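Local coordinates for hemoglobin-like protein (Methylacidiphilum infernorum, PDB 4NK1), which binds heme b and, as a group II truncated hemoglobin, probably binds and carries oxygen, at residues 47-52 / 159-164. Residues are numbered along the deposited sequence; the frame is centred on the assembly and turned at random.
Sequences VKFPSK and WQWIES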
ATOM      1  N   VAL B  47      13.295   5.430 -12.775  1.00 39.57           N
ATOM      2  CA  VAL B  47      12.917   4.756 -13.999  1.00 47.68           C
ATOM      3  C   VAL B  47      13.423   5.505 -15.235  1.00 51.98           C
ATOM      4  O   VAL B  47      13.221   6.720 -15.374  1.00 47.73           O
ATOM      5  CB  VAL B  47      11.400   4.401 -14.059  1.00 45.99           C
ATOM      6  CG1 VAL B  47      10.681   4.772 -12.766  1.00 38.11           C
ATOM      7  CG2 VAL B  47      10.725   5.004 -15.270  1.00 45.70           C
ATOM      8  N   LYS B  48      14.137   4.775 -16.092  1.00 49.50           N
ATOM      9  CA  LYS B  48      14.555   5.301 -17.389  1.00 47.18           C
ATOM     10  C   LYS B  48      13.501   4.982 -18.425  1.00 40.97           C
ATOM     11  O   LYS B  48      13.275   3.810 -18.757  1.00 44.39           O
ATOM     12  CB  LYS B  48      15.865   4.662 -17.846  1.00 49.39           C
ATOM     13  CG  LYS B  48      17.063   4.897 -16.955  1.00 54.62           C
ATOM     14  CD  LYS B  48      18.319   4.870 -17.821  1.00 74.21           C
ATOM     15  CE  LYS B  48      19.586   4.619 -17.014  1.00 83.92           C
ATOM     16  NZ  LYS B  48      20.798   4.660 -17.893  1.00 91.29           N
ATOM     17  N   PHE B  49      12.842   6.011 -18.938  1.00 42.26           N
ATOM     18  CA  PHE B  49      11.962   5.813 -20.069  1.00 41.66           C
ATOM     19  C   PHE B  49      12.817   5.498 -21.293  1.00 44.68           C
ATOM     20  O   PHE B  49      13.953   5.970 -21.390  1.00 47.51           O
ATOM     21  CB  PHE B  49      11.097   7.049 -20.276  1.00 46.66           C
ATOM     22  CG  PHE B  49       9.892   7.085 -19.383  1.00 47.14           C
ATOM     23  CD1 PHE B  49      10.033   7.205 -18.007  1.00 51.42           C
ATOM     24  CD2 PHE B  49       8.614   6.986 -19.919  1.00 49.28           C
ATOM     25  CE1 PHE B  49       8.914   7.234 -17.171  1.00 48.47           C
ATOM     26  CE2 PHE B  49       7.497   7.012 -19.096  1.00 47.21           C
ATOM     27  CZ  PHE B  49       7.647   7.137 -17.721  1.00 50.12           C
ATOM     28  N   PRO B  50      12.284   4.680 -22.222  1.00 45.06           N
ATOM     29  CA  PRO B  50      13.057   4.235 -23.393  1.00 44.32           C
ATOM     30  C   PRO B  50      13.405   5.413 -24.308  1.00 41.46           C
ATOM     31  O   PRO B  50      12.618   6.357 -24.400  1.00 42.06           O
ATOM     32  CB  PRO B  50      12.079   3.297 -24.127  1.00 42.53           C
ATOM     33  CG  PRO B  50      10.983   2.979 -23.123  1.00 41.32           C
ATOM     34  CD  PRO B  50      10.890   4.198 -22.259  1.00 39.76           C
ATOM     35  N   SER B  51      14.553   5.376 -24.977  1.00 44.07           N
ATOM     36  CA  SER B  51      14.832   6.398 -25.983  1.00 48.69           C
ATOM     37  C   SER B  51      13.989   6.104 -27.220  1.00 50.66           C
ATOM     38  O   SER B  51      13.355   5.035 -27.316  1.00 44.61           O
ATOM     39  CB  SER B  51      16.312   6.426 -26.348  1.00 52.92           C
ATOM     40  OG  SER B  51      16.672   5.299 -27.132  1.00 49.47           O
ATOM     41  N   LYS B  52      13.980   7.049 -28.156  1.00 46.50           N
ATOM     42  CA  LYS B  52      13.203   6.934 -29.385  1.00 43.49           C
ATOM     43  C   LYS B  52      13.705   5.786 -30.275  1.00 44.89           C
ATOM     44  O   LYS B  52      12.970   5.310 -31.143  1.00 45.57           O
ATOM     45  CB  LYS B  52      13.232   8.267 -30.141  1.00 49.11           C
ATOM     46  CG  LYS B  52      12.256   8.383 -31.320  1.00 56.33           C
ATOM     47  CD  LYS B  52      12.526   9.681 -32.102  1.00 58.92           C
ATOM     48  CE  LYS B  52      11.247  10.390 -32.539  1.00 66.77           C
ATOM     49  NZ  LYS B  52      10.596   9.756 -33.722  1.00 67.98           N
ATOM     50  N   TRP B 159      12.637  -3.487 -21.363  1.00 38.48           N
ATOM     51  CA  TRP B 159      12.436  -4.211 -20.119  1.00 37.29           C
ATOM     52  C   TRP B 159      12.722  -3.370 -18.873  1.00 40.41           C
ATOM     53  O   TRP B 159      11.933  -3.356 -17.924  1.00 37.26           O
ATOM     54  CB  TRP B 159      13.305  -5.463 -20.066  1.00 39.85           C
ATOM     55  CG  TRP B 159      13.076  -6.215 -18.785  1.00 38.87           C
ATOM     56  CD1 TRP B 159      13.867  -6.215 -17.669  1.00 41.20           C
ATOM     57  CD2 TRP B 159      11.945  -7.038 -18.478  1.00 37.30           C
ATOM     58  NE1 TRP B 159      13.303  -7.014 -16.690  1.00 35.15           N
ATOM     59  CE2 TRP B 159      12.122  -7.523 -17.163  1.00 35.79           C
ATOM     60  CE3 TRP B 159      10.807  -7.426 -19.194  1.00 39.63           C
ATOM     61  CZ2 TRP B 159      11.194  -8.374 -16.548  1.00 39.19           C
ATOM     62  CZ3 TRP B 159       9.885  -8.268 -18.583  1.00 39.47           C
ATOM     63  CH2 TRP B 159      10.086  -8.733 -17.273  1.00 35.09           C
ATOM     64  N   GLN B 160      13.863  -2.692 -18.862  1.00 40.03           N
ATOM     65  CA  GLN B 160      14.265  -1.947 -17.678  1.00 37.79           C
ATOM     66  C   GLN B 160      13.279  -0.834 -17.364  1.00 40.22           C
ATOM     67  O   GLN B 160      13.107  -0.471 -16.202  1.00 40.31           O
ATOM     68  CB  GLN B 160      15.674  -1.390 -17.825  1.00 37.49           C
ATOM     69  CG  GLN B 160      15.764  -0.106 -18.610  1.00 44.14           C
ATOM     70  CD  GLN B 160      17.196   0.235 -18.922  1.00 55.31           C
ATOM     71  OE1 GLN B 160      18.118  -0.473 -18.493  1.00 55.84           O
ATOM     72  NE2 GLN B 160      17.403   1.317 -19.668  1.00 52.07           N
ATOM     73  N   TRP B 161      12.618  -0.314 -18.396  1.00 40.10           N
ATOM     74  CA  TRP B 161      11.576   0.681 -18.206  1.00 37.59           C
ATOM     75  C   TRP B 161      10.391   0.069 -17.469  1.00 40.31           C
ATOM     76  O   TRP B 161      10.051   0.507 -16.361  1.00 38.41           O
ATOM     77  CB  TRP B 161      11.133   1.261 -19.548  1.00 37.69           C
ATOM     78  CG  TRP B 161       9.918   2.140 -19.460  1.00 38.40           C
ATOM     79  CD1 TRP B 161       9.722   3.181 -18.602  1.00 41.26           C
ATOM     80  CD2 TRP B 161       8.742   2.068 -20.281  1.00 38.62           C
ATOM     81  NE1 TRP B 161       8.494   3.758 -18.829  1.00 42.62           N
ATOM     82  CE2 TRP B 161       7.871   3.093 -19.848  1.00 37.31           C
ATOM     83  CE3 TRP B 161       8.345   1.232 -21.331  1.00 35.17           C
ATOM     84  CZ2 TRP B 161       6.617   3.308 -20.440  1.00 36.33           C
ATOM     85  CZ3 TRP B 161       7.095   1.447 -21.921  1.00 36.81           C
ATOM     86  CH2 TRP B 161       6.245   2.476 -21.466  1.00 36.83           C
ATOM     87  N   ILE B 162       9.757  -0.946 -18.056  1.00 33.65           N
ATOM     88  CA  ILE B 162       8.574  -1.496 -17.389  1.00 38.75           C
ATOM     89  C   ILE B 162       8.880  -2.130 -16.027  1.00 33.95           C
ATOM     90  O   ILE B 162       8.052  -2.067 -15.119  1.00 34.78           O
ATOM     91  CB  ILE B 162       7.751  -2.469 -18.271  1.00 37.38           C
ATOM     92  CG1 ILE B 162       8.560  -3.721 -18.619  1.00 37.71           C
ATOM     93  CG2 ILE B 162       7.219  -1.752 -19.510  1.00 36.50           C
ATOM     94  CD1 ILE B 162       7.767  -4.750 -19.428  1.00 31.81           C
ATOM     95  N   GLU B 163      10.061  -2.723 -15.880  1.00 33.32           N
ATOM     96  CA  GLU B 163      10.421  -3.407 -14.635  1.00 35.14           C
ATOM     97  C   GLU B 163      10.399  -2.431 -13.483  1.00 39.99           C
ATOM     98  O   GLU B 163       9.855  -2.729 -12.419  1.00 36.44           O
ATOM     99  CB  GLU B 163      11.816  -4.019 -14.749  1.00 37.47           C
ATOM    100  CG  GLU B 163      12.234  -4.892 -13.580  1.00 40.98           C
ATOM    101  CD  GLU B 163      12.846  -4.099 -12.429  1.00 40.81           C
ATOM    102  OE1 GLU B 163      13.316  -2.961 -12.658  1.00 37.22           O
ATOM    103  OE2 GLU B 163      12.867  -4.623 -11.294  1.00 37.98           O
ATOM    104  N   SER B 164      10.998  -1.262 -13.706  1.00 40.30           N
ATOM    105  CA  SER B 164      11.117  -0.248 -12.671  1.00 38.66           C
ATOM    106  C   SER B 164       9.833   0.574 -12.540  1.00 35.52           C
ATOM    107  O   SER B 164       9.363   0.825 -11.434  1.00 37.74           O
ATOM    108  CB  SER B 164      12.311   0.664 -12.973  1.00 44.22           C
ATOM    109  OG  SER B 164      12.419   1.689 -12.000  1.00 49.17           O
TER
HETATM  110  O   HOH W   1      14.263   2.050 -15.178  1.00 46.15           O
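Trp161 of helix 155-165 carries this contact, its indole lying under Pro50 and set obliquely against Phe49 of the extended segment that runs past it. With CG anti to the backbone N (chi1 171°), the indole is turned along the chain at Lys48 to Pro50, and CB of Trp161 comes 3.4 Å from O of Lys48. Pro50 lies over one face: its CD sits 3.7 Å from the centroid of the Trp161 five-membered ring, 17° off the normal, a CH-pi contact, while CG reaches on to CE3 of Trp161. Phe49 meets the same indole with the planes at 48° and receives the pyrrole nitrogen over its own face: NE1 of Trp161 stands 3.3 Å above the centre of the Phe49 ring. At the indole edge, in its plane, CG2 of Val47 approaches CD1 of Trp161 at 3.9 Å. Val47 also packs its CB and CG1 against OG of Ser164, a hydroxyl hydrogen-bonded to the carbonyl of Glu46. No direct hydrogen bond joins the segments; instead a water accepts from Lys48 N (2.9 Å) and donates to Gln160 O (3.0 Å). Beyond, Phe165 meets both Phe49 and Trp161, and Val47 and Lys48 pair in an antiparallel sheet with a strand of the second subunit. Replacing Trp161 by an alanine is likely to open a gap beside the heme, taking the ring face from under Pro50 CD and NE1 from over the Phe49 ring. The contact thus joins strand 47-48 and the loop after it to helix 155-165 of a truncated-globin fold, at the wall of its heme pocket, where the Trp161 side chain comes within about 4 Å of the bound heme.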